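Local coordinates for protein multicopper oxidase (Pseudomonas thermotolerans, PDB 6VOW) that probably oxidises phenolic, lignin-type substrates at a mononuclear copper and reduces dioxygen at a cluster of further copper ions, as laccases do, at residues C73-L87 with V115-D129. Sequence-based numbering, arbitrary orientation.
Sequences CRQGDWLRVRFINKL and VQPGEYFDYVFKTED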
ATOM      1  N   CYS A  73     -11.506 -10.068  -3.898  1.00 39.54           N
ATOM      2  CA  CYS A  73     -12.807  -9.702  -4.378  1.00 36.60           C
ATOM      3  C   CYS A  73     -12.745  -9.600  -5.901  1.00 34.70           C
ATOM      4  O   CYS A  73     -11.727  -9.952  -6.540  1.00 33.50           O
ATOM      5  CB  CYS A  73     -13.277  -8.380  -3.773  1.00 41.83           C
ATOM      6  SG  CYS A  73     -15.144  -8.072  -3.825  1.00 51.30           S
ATOM      7  N   ARG A  74     -13.848  -9.198  -6.521  1.00 29.19           N
ATOM      8  CA  ARG A  74     -13.925  -9.142  -7.985  1.00 34.91           C
ATOM      9  C   ARG A  74     -14.507  -7.835  -8.183  1.00 33.83           C
ATOM     10  O   ARG A  74     -15.322  -7.426  -7.334  1.00 40.16           O
ATOM     11  CB  ARG A  74     -14.855 -10.277  -8.490  1.00 52.72           C
ATOM     12  CG  ARG A  74     -15.486 -10.141  -9.870  1.00 62.05           C
ATOM     13  CD  ARG A  74     -14.761 -10.994 -10.871  1.00 72.37           C
ATOM     14  NE  ARG A  74     -14.621 -12.359 -10.371  1.00 76.19           N
ATOM     15  CZ  ARG A  74     -13.712 -13.234 -10.800  1.00 84.77           C
ATOM     16  NH1 ARG A  74     -12.819 -12.905 -11.736  1.00 89.97           N
ATOM     17  NH2 ARG A  74     -13.670 -14.452 -10.278  1.00 93.28           N
ATOM     18  N   GLN A  75     -14.037  -7.133  -9.212  1.00 37.45           N
ATOM     19  CA  GLN A  75     -14.470  -5.795  -9.490  1.00 37.04           C
ATOM     20  C   GLN A  75     -15.940  -5.741  -9.768  1.00 37.28           C
ATOM     21  O   GLN A  75     -16.413  -6.503 -10.581  1.00 37.97           O
ATOM     22  CB  GLN A  75     -13.713  -5.300 -10.719  1.00 45.66           C
ATOM     23  CG  GLN A  75     -14.006  -3.889 -11.161  1.00 42.75           C
ATOM     24  CD  GLN A  75     -13.168  -3.541 -12.340  1.00 37.05           C
ATOM     25  OE1 GLN A  75     -12.759  -4.417 -13.091  1.00 37.24           O
ATOM     26  NE2 GLN A  75     -12.883  -2.268 -12.510  1.00 36.27           N
ATOM     27  N   GLY A  76     -16.637  -4.825  -9.102  1.00 45.88           N
ATOM     28  CA  GLY A  76     -18.095  -4.661  -9.230  1.00 43.59           C
ATOM     29  C   GLY A  76     -18.806  -5.386  -8.112  1.00 40.65           C
ATOM     30  O   GLY A  76     -19.939  -5.119  -7.831  1.00 45.26           O
ATOM     31  N   ASP A  77     -18.120  -6.273  -7.426  1.00 41.33           N
ATOM     32  CA  ASP A  77     -18.776  -7.029  -6.364  1.00 40.99           C
ATOM     33  C   ASP A  77     -18.605  -6.394  -4.983  1.00 39.13           C
ATOM     34  O   ASP A  77     -17.866  -5.406  -4.832  1.00 41.78           O
ATOM     35  CB  ASP A  77     -18.237  -8.446  -6.335  1.00 42.76           C
ATOM     36  CG  ASP A  77     -18.457  -9.190  -7.613  1.00 40.29           C
ATOM     37  OD1 ASP A  77     -19.180  -8.693  -8.500  1.00 43.21           O
ATOM     38  OD2 ASP A  77     -17.937 -10.315  -7.657  1.00 44.93           O
ATOM     39  N   TRP A  78     -19.338  -6.940  -4.004  1.00 37.93           N
ATOM     40  CA  TRP A  78     -19.324  -6.507  -2.581  1.00 36.10           C
ATOM     41  C   TRP A  78     -18.350  -7.321  -1.881  1.00 38.02           C
ATOM     42  O   TRP A  78     -18.313  -8.540  -2.087  1.00 36.76           O
ATOM     43  CB  TRP A  78     -20.657  -6.669  -1.838  1.00 38.86           C
ATOM     44  CG  TRP A  78     -21.716  -5.710  -2.238  1.00 44.45           C
ATOM     45  CD1 TRP A  78     -22.626  -5.919  -3.196  1.00 51.68           C
ATOM     46  CD2 TRP A  78     -22.010  -4.432  -1.697  1.00 49.52           C
ATOM     47  NE1 TRP A  78     -23.431  -4.848  -3.345  1.00 54.98           N
ATOM     48  CE2 TRP A  78     -23.103  -3.924  -2.410  1.00 61.62           C
ATOM     49  CE3 TRP A  78     -21.456  -3.651  -0.692  1.00 45.42           C
ATOM     50  CZ2 TRP A  78     -23.649  -2.673  -2.150  1.00 69.67           C
ATOM     51  CZ3 TRP A  78     -21.986  -2.447  -0.440  1.00 43.03           C
ATOM     52  CH2 TRP A  78     -23.070  -1.952  -1.153  1.00 59.05           C
ATOM     53  N   LEU A  79     -17.528  -6.628  -1.062  1.00 35.80           N
ATOM     54  CA  LEU A  79     -16.574  -7.267  -0.200  1.00 41.13           C
ATOM     55  C   LEU A  79     -17.201  -7.120   1.137  1.00 39.03           C
ATOM     56  O   LEU A  79     -17.493  -5.983   1.475  1.00 38.47           O
ATOM     57  CB  LEU A  79     -15.203  -6.519  -0.216  1.00 42.82           C
ATOM     58  CG  LEU A  79     -14.196  -7.112   0.750  1.00 38.41           C
ATOM     59  CD1 LEU A  79     -14.142  -8.563   0.542  1.00 43.72           C
ATOM     60  CD2 LEU A  79     -12.816  -6.562   0.483  1.00 45.85           C
ATOM     61  N   ARG A  80     -17.364  -8.221   1.883  0.50 38.83           N
ATOM     62  CA  ARG A  80     -17.997  -8.192   3.225  0.50 38.45           C
ATOM     63  C   ARG A  80     -17.089  -8.897   4.165  0.50 37.65           C
ATOM     64  O   ARG A  80     -16.767 -10.089   3.984  0.50 32.51           O
ATOM     65  CB  ARG A  80     -19.365  -8.884   3.207  0.50 44.08           C
ATOM     66  CG  ARG A  80     -20.204  -8.714   4.476  0.50 48.42           C
ATOM     67  CD  ARG A  80     -21.708  -8.890   4.227  0.50 47.69           C
ATOM     68  NE  ARG A  80     -22.031 -10.249   3.782  0.50 44.17           N
ATOM     69  CZ  ARG A  80     -23.219 -10.600   3.314  0.50 38.28           C
ATOM     70  NH1 ARG A  80     -24.160  -9.722   3.224  0.50 35.11           N
ATOM     71  NH2 ARG A  80     -23.444 -11.821   2.920  0.50 32.89           N
ATOM     72  N   VAL A  81     -16.596  -8.148   5.143  1.00 40.47           N
ATOM     73  CA  VAL A  81     -15.614  -8.711   6.058  1.00 39.02           C
ATOM     74  C   VAL A  81     -16.098  -8.446   7.452  1.00 43.12           C
ATOM     75  O   VAL A  81     -16.229  -7.303   7.867  1.00 47.39           O
ATOM     76  CB  VAL A  81     -14.232  -8.093   5.919  1.00 43.39           C
ATOM     77  CG1 VAL A  81     -13.325  -8.780   6.959  1.00 47.22           C
ATOM     78  CG2 VAL A  81     -13.736  -8.274   4.489  1.00 35.48           C
ATOM     79  N   ARG A  82     -16.389  -9.541   8.131  1.00 41.67           N
ATOM     80  CA  ARG A  82     -16.691  -9.577   9.553  1.00 45.73           C
ATOM     81  C   ARG A  82     -15.336  -9.548  10.249  1.00 41.31           C
ATOM     82  O   ARG A  82     -14.651 -10.566  10.345  1.00 34.76           O
ATOM     83  CB  ARG A  82     -17.522 -10.837   9.840  1.00 46.32           C
ATOM     84  CG  ARG A  82     -17.674 -11.267  11.279  1.00 54.04           C
ATOM     85  CD  ARG A  82     -18.459 -10.281  12.038  1.00 67.36           C
ATOM     86  NE  ARG A  82     -19.900 -10.233  11.699  1.00 74.56           N
ATOM     87  CZ  ARG A  82     -20.837 -11.012  12.213  1.00 72.59           C
ATOM     88  NH1 ARG A  82     -20.549 -12.020  13.033  1.00 76.20           N
ATOM     89  NH2 ARG A  82     -22.079 -10.792  11.858  1.00 69.08           N
ATOM     90  N   PHE A  83     -14.934  -8.318  10.648  1.00 38.29           N
ATOM     91  CA  PHE A  83     -13.727  -8.162  11.339  1.00 41.15           C
ATOM     92  C   PHE A  83     -13.897  -8.304  12.871  1.00 41.46           C
ATOM     93  O   PHE A  83     -14.674  -7.660  13.500  1.00 41.51           O
ATOM     94  CB  PHE A  83     -13.026  -6.872  11.015  1.00 41.44           C
ATOM     95  CG  PHE A  83     -11.903  -6.624  11.947  1.00 38.22           C
ATOM     96  CD1 PHE A  83     -10.824  -7.525  12.000  1.00 51.22           C
ATOM     97  CD2 PHE A  83     -11.895  -5.545  12.758  1.00 38.59           C
ATOM     98  CE1 PHE A  83      -9.738  -7.281  12.867  1.00 52.51           C
ATOM     99  CE2 PHE A  83     -10.814  -5.300  13.649  1.00 37.41           C
ATOM    100  CZ  PHE A  83      -9.761  -6.161  13.687  1.00 42.54           C
ATOM    101  N   ILE A  84     -13.129  -9.199  13.423  1.00 36.40           N
ATOM    102  CA  ILE A  84     -13.222  -9.519  14.831  1.00 43.63           C
ATOM    103  C   ILE A  84     -11.892  -9.230  15.464  1.00 42.04           C
ATOM    104  O   ILE A  84     -10.892  -9.827  15.074  1.00 33.85           O
ATOM    105  CB  ILE A  84     -13.533 -10.996  15.059  1.00 45.71           C
ATOM    106  CG1 ILE A  84     -14.851 -11.377  14.330  1.00 54.49           C
ATOM    107  CG2 ILE A  84     -13.742 -11.244  16.548  1.00 53.84           C
ATOM    108  CD1 ILE A  84     -15.178 -12.876  14.333  1.00 52.28           C
ATOM    109  N   ASN A  85     -11.902  -8.374  16.479  1.00 43.59           N
ATOM    110  CA  ASN A  85     -10.668  -7.962  17.167  1.00 31.48           C
ATOM    111  C   ASN A  85     -10.357  -8.928  18.336  1.00 43.10           C
ATOM    112  O   ASN A  85     -11.016  -8.891  19.371  1.00 44.72           O
ATOM    113  CB  ASN A  85     -10.836  -6.550  17.665  1.00 37.77           C
ATOM    114  CG  ASN A  85      -9.595  -6.019  18.334  1.00 36.08           C
ATOM    115  OD1 ASN A  85      -8.558  -6.611  18.281  1.00 39.59           O
ATOM    116  ND2 ASN A  85      -9.702  -4.897  18.911  1.00 47.53           N
ATOM    117  N   LYS A  86      -9.402  -9.832  18.156  1.00 44.49           N
ATOM    118  CA  LYS A  86      -8.905 -10.651  19.289  1.00 42.04           C
ATOM    119  C   LYS A  86      -7.497 -10.265  19.787  1.00 38.74           C
ATOM    120  O   LYS A  86      -6.692 -11.098  20.274  1.00 36.35           O
ATOM    121  CB  LYS A  86      -8.962 -12.098  18.924  1.00 48.50           C
ATOM    122  CG  LYS A  86     -10.373 -12.616  18.663  1.00 57.38           C
ATOM    123  CD  LYS A  86     -10.326 -14.153  18.655  1.00 75.20           C
ATOM    124  CE  LYS A  86     -11.672 -14.849  18.816  1.00 78.76           C
ATOM    125  NZ  LYS A  86     -11.610 -16.247  18.298  1.00 72.72           N
ATOM    126  N   LEU A  87      -7.208  -8.979  19.646  1.00 41.68           N
ATOM    127  CA  LEU A  87      -6.038  -8.383  20.244  1.00 48.56           C
ATOM    128  C   LEU A  87      -6.443  -7.875  21.587  1.00 54.69           C
ATOM    129  O   LEU A  87      -7.594  -7.962  22.028  1.00 51.25           O
ATOM    130  CB  LEU A  87      -5.455  -7.247  19.368  1.00 47.54           C
ATOM    131  CG  LEU A  87      -5.024  -7.684  18.016  1.00 37.96           C
ATOM    132  CD1 LEU A  87      -4.764  -6.475  17.173  1.00 49.25           C
ATOM    133  CD2 LEU A  87      -3.800  -8.598  18.046  1.00 45.76           C
ATOM    134  N   VAL A 115     -12.494  -0.737  17.106  1.00 39.83           N
ATOM    135  CA  VAL A 115     -13.114  -1.951  17.426  1.00 35.78           C
ATOM    136  C   VAL A 115     -12.364  -2.417  18.642  1.00 43.24           C
ATOM    137  O   VAL A 115     -11.172  -2.633  18.568  1.00 44.83           O
ATOM    138  CB  VAL A 115     -12.903  -2.972  16.294  1.00 40.49           C
ATOM    139  CG1 VAL A 115     -13.486  -4.328  16.746  1.00 39.89           C
ATOM    140  CG2 VAL A 115     -13.502  -2.424  14.973  1.00 45.31           C
ATOM    141  N   GLN A 116     -13.088  -2.630  19.743  1.00 45.45           N
ATOM    142  CA  GLN A 116     -12.568  -3.032  20.993  1.00 43.21           C
ATOM    143  C   GLN A 116     -12.217  -4.475  20.985  1.00 47.13           C
ATOM    144  O   GLN A 116     -12.783  -5.228  20.212  1.00 52.31           O
ATOM    145  CB  GLN A 116     -13.598  -2.772  22.111  1.00 51.28           C
ATOM    146  CG  GLN A 116     -13.973  -1.290  22.285  1.00 46.00           C
ATOM    147  CD  GLN A 116     -12.758  -0.467  22.677  1.00 49.42           C
ATOM    148  OE1 GLN A 116     -12.018  -0.876  23.564  1.00 55.25           O
ATOM    149  NE2 GLN A 116     -12.515   0.695  21.992  1.00 55.51           N
ATOM    150  N   PRO A 117     -11.306  -4.891  21.877  1.00 43.95           N
ATOM    151  CA  PRO A 117     -11.002  -6.269  22.049  1.00 43.02           C
ATOM    152  C   PRO A 117     -12.235  -7.106  22.230  1.00 47.81           C
ATOM    153  O   PRO A 117     -13.107  -6.700  22.926  1.00 49.53           O
ATOM    154  CB  PRO A 117     -10.170  -6.263  23.331  1.00 47.86           C
ATOM    155  CG  PRO A 117      -9.438  -4.975  23.253  1.00 36.17           C
ATOM    156  CD  PRO A 117     -10.507  -4.065  22.816  1.00 44.74           C
ATOM    157  N   GLY A 118     -12.324  -8.236  21.541  1.00 60.53           N
ATOM    158  CA  GLY A 118     -13.471  -9.158  21.633  1.00 47.79           C
ATOM    159  C   GLY A 118     -14.722  -8.808  20.878  1.00 55.78           C
ATOM    160  O   GLY A 118     -15.658  -9.634  20.856  1.00 62.09           O
ATOM    161  N   GLU A 119     -14.755  -7.600  20.284  1.00 50.81           N
ATOM    162  CA  GLU A 119     -15.859  -7.105  19.481  1.00 49.20           C
ATOM    163  C   GLU A 119     -15.569  -7.438  17.983  1.00 46.71           C
ATOM    164  O   GLU A 119     -14.555  -8.076  17.693  1.00 43.83           O
ATOM    165  CB  GLU A 119     -15.997  -5.564  19.628  1.00 52.84           C
ATOM    166  CG  GLU A 119     -16.479  -4.940  20.950  1.00 59.47           C
ATOM    167  CD  GLU A 119     -16.684  -3.394  20.825  1.00 83.86           C
ATOM    168  OE1 GLU A 119     -16.378  -2.775  19.736  1.00 60.70           O
ATOM    169  OE2 GLU A 119     -17.148  -2.767  21.824  1.00 82.26           O
ATOM    170  N   TYR A 120     -16.474  -6.998  17.077  1.00 52.55           N
ATOM    171  CA  TYR A 120     -16.390  -7.163  15.614  1.00 40.18           C
ATOM    172  C   TYR A 120     -16.903  -5.968  14.885  1.00 40.41           C
ATOM    173  O   TYR A 120     -17.551  -5.148  15.455  1.00 51.37           O
ATOM    174  CB  TYR A 120     -17.126  -8.443  15.150  1.00 49.06           C
ATOM    175  CG  TYR A 120     -18.601  -8.400  15.217  1.00 48.40           C
ATOM    176  CD1 TYR A 120     -19.286  -8.722  16.414  1.00 50.13           C
ATOM    177  CD2 TYR A 120     -19.355  -8.034  14.090  1.00 46.77           C
ATOM    178  CE1 TYR A 120     -20.679  -8.665  16.478  1.00 50.21           C
ATOM    179  CE2 TYR A 120     -20.749  -7.965  14.157  1.00 52.05           C
ATOM    180  CZ  TYR A 120     -21.383  -8.317  15.338  1.00 52.02           C
ATOM    181  OH  TYR A 120     -22.727  -8.247  15.392  1.00 58.75           O
ATOM    182  N   PHE A 121     -16.569  -5.833  13.602  1.00 43.09           N
ATOM    183  CA  PHE A 121     -17.074  -4.723  12.784  1.00 42.24           C
ATOM    184  C   PHE A 121     -17.202  -5.363  11.403  1.00 46.73           C
ATOM    185  O   PHE A 121     -16.383  -6.234  10.993  1.00 48.20           O
ATOM    186  CB  PHE A 121     -16.128  -3.496  12.754  1.00 38.69           C
ATOM    187  CG  PHE A 121     -16.719  -2.283  12.103  1.00 40.94           C
ATOM    188  CD1 PHE A 121     -16.551  -2.052  10.730  1.00 34.77           C
ATOM    189  CD2 PHE A 121     -17.463  -1.326  12.863  1.00 43.38           C
ATOM    190  CE1 PHE A 121     -17.058  -0.892  10.133  1.00 39.64           C
ATOM    191  CE2 PHE A 121     -17.989  -0.163  12.253  1.00 48.73           C
ATOM    192  CZ  PHE A 121     -17.779   0.055  10.889  1.00 44.57           C
ATOM    193  N   ASP A 122     -18.294  -5.016  10.747  1.00 42.56           N
ATOM    194  CA  ASP A 122     -18.593  -5.583   9.445  1.00 43.01           C
ATOM    195  C   ASP A 122     -18.254  -4.534   8.428  1.00 39.32           C
ATOM    196  O   ASP A 122     -18.995  -3.540   8.295  1.00 44.76           O
ATOM    197  CB  ASP A 122     -20.041  -5.924   9.385  1.00 46.94           C
ATOM    198  CG  ASP A 122     -20.366  -7.278   9.960  1.00 57.48           C
ATOM    199  OD1 ASP A 122     -19.569  -8.214   9.862  1.00 56.83           O
ATOM    200  OD2 ASP A 122     -21.482  -7.437  10.462  1.00 66.15           O
ATOM    201  N   TYR A 123     -17.142  -4.765   7.705  1.00 39.71           N
ATOM    202  CA  TYR A 123     -16.765  -3.867   6.598  1.00 43.17           C
ATOM    203  C   TYR A 123     -17.430  -4.437   5.382  1.00 40.19           C
ATOM    204  O   TYR A 123     -17.117  -5.532   5.005  1.00 44.03           O
ATOM    205  CB  TYR A 123     -15.237  -3.721   6.376  1.00 39.64           C
ATOM    206  CG  TYR A 123     -14.522  -3.113   7.588  1.00 38.75           C
ATOM    207  CD1 TYR A 123     -14.377  -1.762   7.725  1.00 37.84           C
ATOM    208  CD2 TYR A 123     -13.970  -3.922   8.564  1.00 40.78           C
ATOM    209  CE1 TYR A 123     -13.742  -1.202   8.820  1.00 39.11           C
ATOM    210  CE2 TYR A 123     -13.323  -3.389   9.666  1.00 45.70           C
ATOM    211  CZ  TYR A 123     -13.222  -2.036   9.793  1.00 34.48           C
ATOM    212  OH  TYR A 123     -12.626  -1.562  10.894  1.00 38.19           O
ATOM    213  N   VAL A 124     -18.360  -3.697   4.793  1.00 45.98           N
ATOM    214  CA  VAL A 124     -19.008  -4.026   3.517  1.00 48.55           C
ATOM    215  C   VAL A 124     -18.848  -2.892   2.545  1.00 43.52           C
ATOM    216  O   VAL A 124     -19.283  -1.750   2.840  1.00 41.05           O
ATOM    217  CB  VAL A 124     -20.580  -4.168   3.584  1.00 50.67           C
ATOM    218  CG1 VAL A 124     -21.030  -5.292   2.674  1.00 53.26           C
ATOM    219  CG2 VAL A 124     -21.110  -4.347   4.976  1.00 50.08           C
ATOM    220  N   PHE A 125     -18.295  -3.167   1.372  1.00 35.66           N
ATOM    221  CA  PHE A 125     -18.233  -2.091   0.362  1.00 36.93           C
ATOM    222  C   PHE A 125     -18.027  -2.765  -0.974  1.00 34.15           C
ATOM    223  O   PHE A 125     -17.650  -3.961  -1.046  1.00 45.89           O
ATOM    224  CB  PHE A 125     -17.090  -1.127   0.656  1.00 39.15           C
ATOM    225  CG  PHE A 125     -15.783  -1.839   0.934  1.00 39.50           C
ATOM    226  CD1 PHE A 125     -15.453  -2.276   2.221  1.00 43.19           C
ATOM    227  CD2 PHE A 125     -14.856  -2.132  -0.103  1.00 36.10           C
ATOM    228  CE1 PHE A 125     -14.237  -2.929   2.461  1.00 34.72           C
ATOM    229  CE2 PHE A 125     -13.639  -2.768   0.182  1.00 39.75           C
ATOM    230  CZ  PHE A 125     -13.345  -3.143   1.463  1.00 32.54           C
ATOM    231  N   LYS A 126     -18.396  -2.056  -2.014  1.00 37.82           N
ATOM    232  CA  LYS A 126     -18.174  -2.539  -3.362  1.00 41.95           C
ATOM    233  C   LYS A 126     -16.746  -2.116  -3.705  1.00 39.01           C
ATOM    234  O   LYS A 126     -16.297  -1.007  -3.361  1.00 46.97           O
ATOM    235  CB  LYS A 126     -19.182  -1.908  -4.373  1.00 45.84           C
ATOM    236  CG  LYS A 126     -20.661  -2.154  -4.134  1.00 58.25           C
ATOM    237  CD  LYS A 126     -21.536  -1.461  -5.202  1.00 69.88           C
ATOM    238  CE  LYS A 126     -21.572  -2.239  -6.509  1.00 67.37           C
ATOM    239  NZ  LYS A 126     -22.125  -3.613  -6.310  1.00 87.29           N
ATOM    240  N   THR A 127     -16.052  -3.037  -4.380  1.00 41.02           N
ATOM    241  CA  THR A 127     -14.764  -2.846  -4.974  1.00 33.95           C
ATOM    242  C   THR A 127     -14.920  -2.618  -6.466  1.00 38.77           C
ATOM    243  O   THR A 127     -15.056  -3.581  -7.219  1.00 41.98           O
ATOM    244  CB  THR A 127     -13.925  -4.094  -4.687  1.00 39.26           C
ATOM    245  OG1 THR A 127     -14.590  -5.253  -5.216  1.00 39.95           O
ATOM    246  CG2 THR A 127     -13.752  -4.314  -3.191  1.00 43.75           C
ATOM    247  N   GLU A 128     -15.006  -1.363  -6.891  1.00 38.39           N
ATOM    248  CA  GLU A 128     -15.135  -0.975  -8.259  1.00 38.95           C
ATOM    249  C   GLU A 128     -13.820  -0.892  -9.035  1.00 52.18           C
ATOM    250  O   GLU A 128     -13.899  -0.682 -10.268  1.00 45.22           O
ATOM    251  CB  GLU A 128     -15.832   0.404  -8.388  1.00 46.85           C
ATOM    252  CG  GLU A 128     -17.213   0.489  -7.709  1.00 45.58           C
ATOM    253  CD  GLU A 128     -18.343  -0.244  -8.442  1.00 53.52           C
ATOM    254  OE1 GLU A 128     -18.117  -0.867  -9.496  1.00 65.79           O
ATOM    255  OE2 GLU A 128     -19.485  -0.195  -7.975  1.00 70.32           O
ATOM    256  N   ASP A 129     -12.665  -1.004  -8.336  1.00 52.30           N
ATOM    257  CA  ASP A 129     -11.348  -0.936  -8.956  1.00 43.95           C
ATOM    258  C   ASP A 129     -10.687  -2.230  -8.771  1.00 41.73           C
ATOM    259  O   ASP A 129     -10.619  -2.791  -7.651  1.00 38.07           O
ATOM    260  CB  ASP A 129     -10.469   0.109  -8.335  1.00 45.99           C
ATOM    261  CG  ASP A 129     -11.059   1.507  -8.424  1.00 43.42           C
ATOM    262  OD1 ASP A 129     -11.790   1.849  -9.360  1.00 45.10           O
ATOM    263  OD2 ASP A 129     -10.846   2.271  -7.511  1.00 55.54           O
TER
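Paired N-H and C=O groups of Leu-79 and Phe-125 and of Val-81 and Tyr-123, with Phe-83 N donating to Phe-121 O, identify strands 78-85 and 120-126 as antiparallel neighbours, their axes at 157°. The Leu-79 N to Phe-125 O bond, 2.7 Å, is straight at 179°. At one end Gly-76 N donates to Thr-127 O; at the other Asn-85 ND2 reaches Val-115 O (2.7 Å) from above the Val-115 carbonyl plane.

Cationic contacts mark the face bearing Trp-78, Arg-82 and Lys-126. Lys-126 CG lies squarely over the Trp-78 six-membered ring, 3.5 Å from its centroid. Bends at chi3 and chi4 bring NZ off-centre over the five-membered ring, where it donates to Gly-76 O (3.1 Å). Without the indole, as with an alanine here, the lysine methylenes would probably lose their aromatic platform. Arg-82 NE meets Asp-122 OD1 at 2.7 Å on the syn side, a salt bridge, and its guanidinium makes an off-centre cation-pi contact with Tyr-120.

Apolar packing occupies the reverse face: Leu-79 CB over the Phe-125 ring, Phe-83 CB at the Tyr-123 ring edge (3.7 Å to CE2). Trp-95 meets both Tyr-123 and Phe-125. The chemistry implies a two-faced cupredoxin-type sheet, 120-126 at its edge and 78-85 next inward: polar and cation-pi contacts on one face, buried aromatic packing on the other, the Phe-125 side chain about 11 Å from a bound copper.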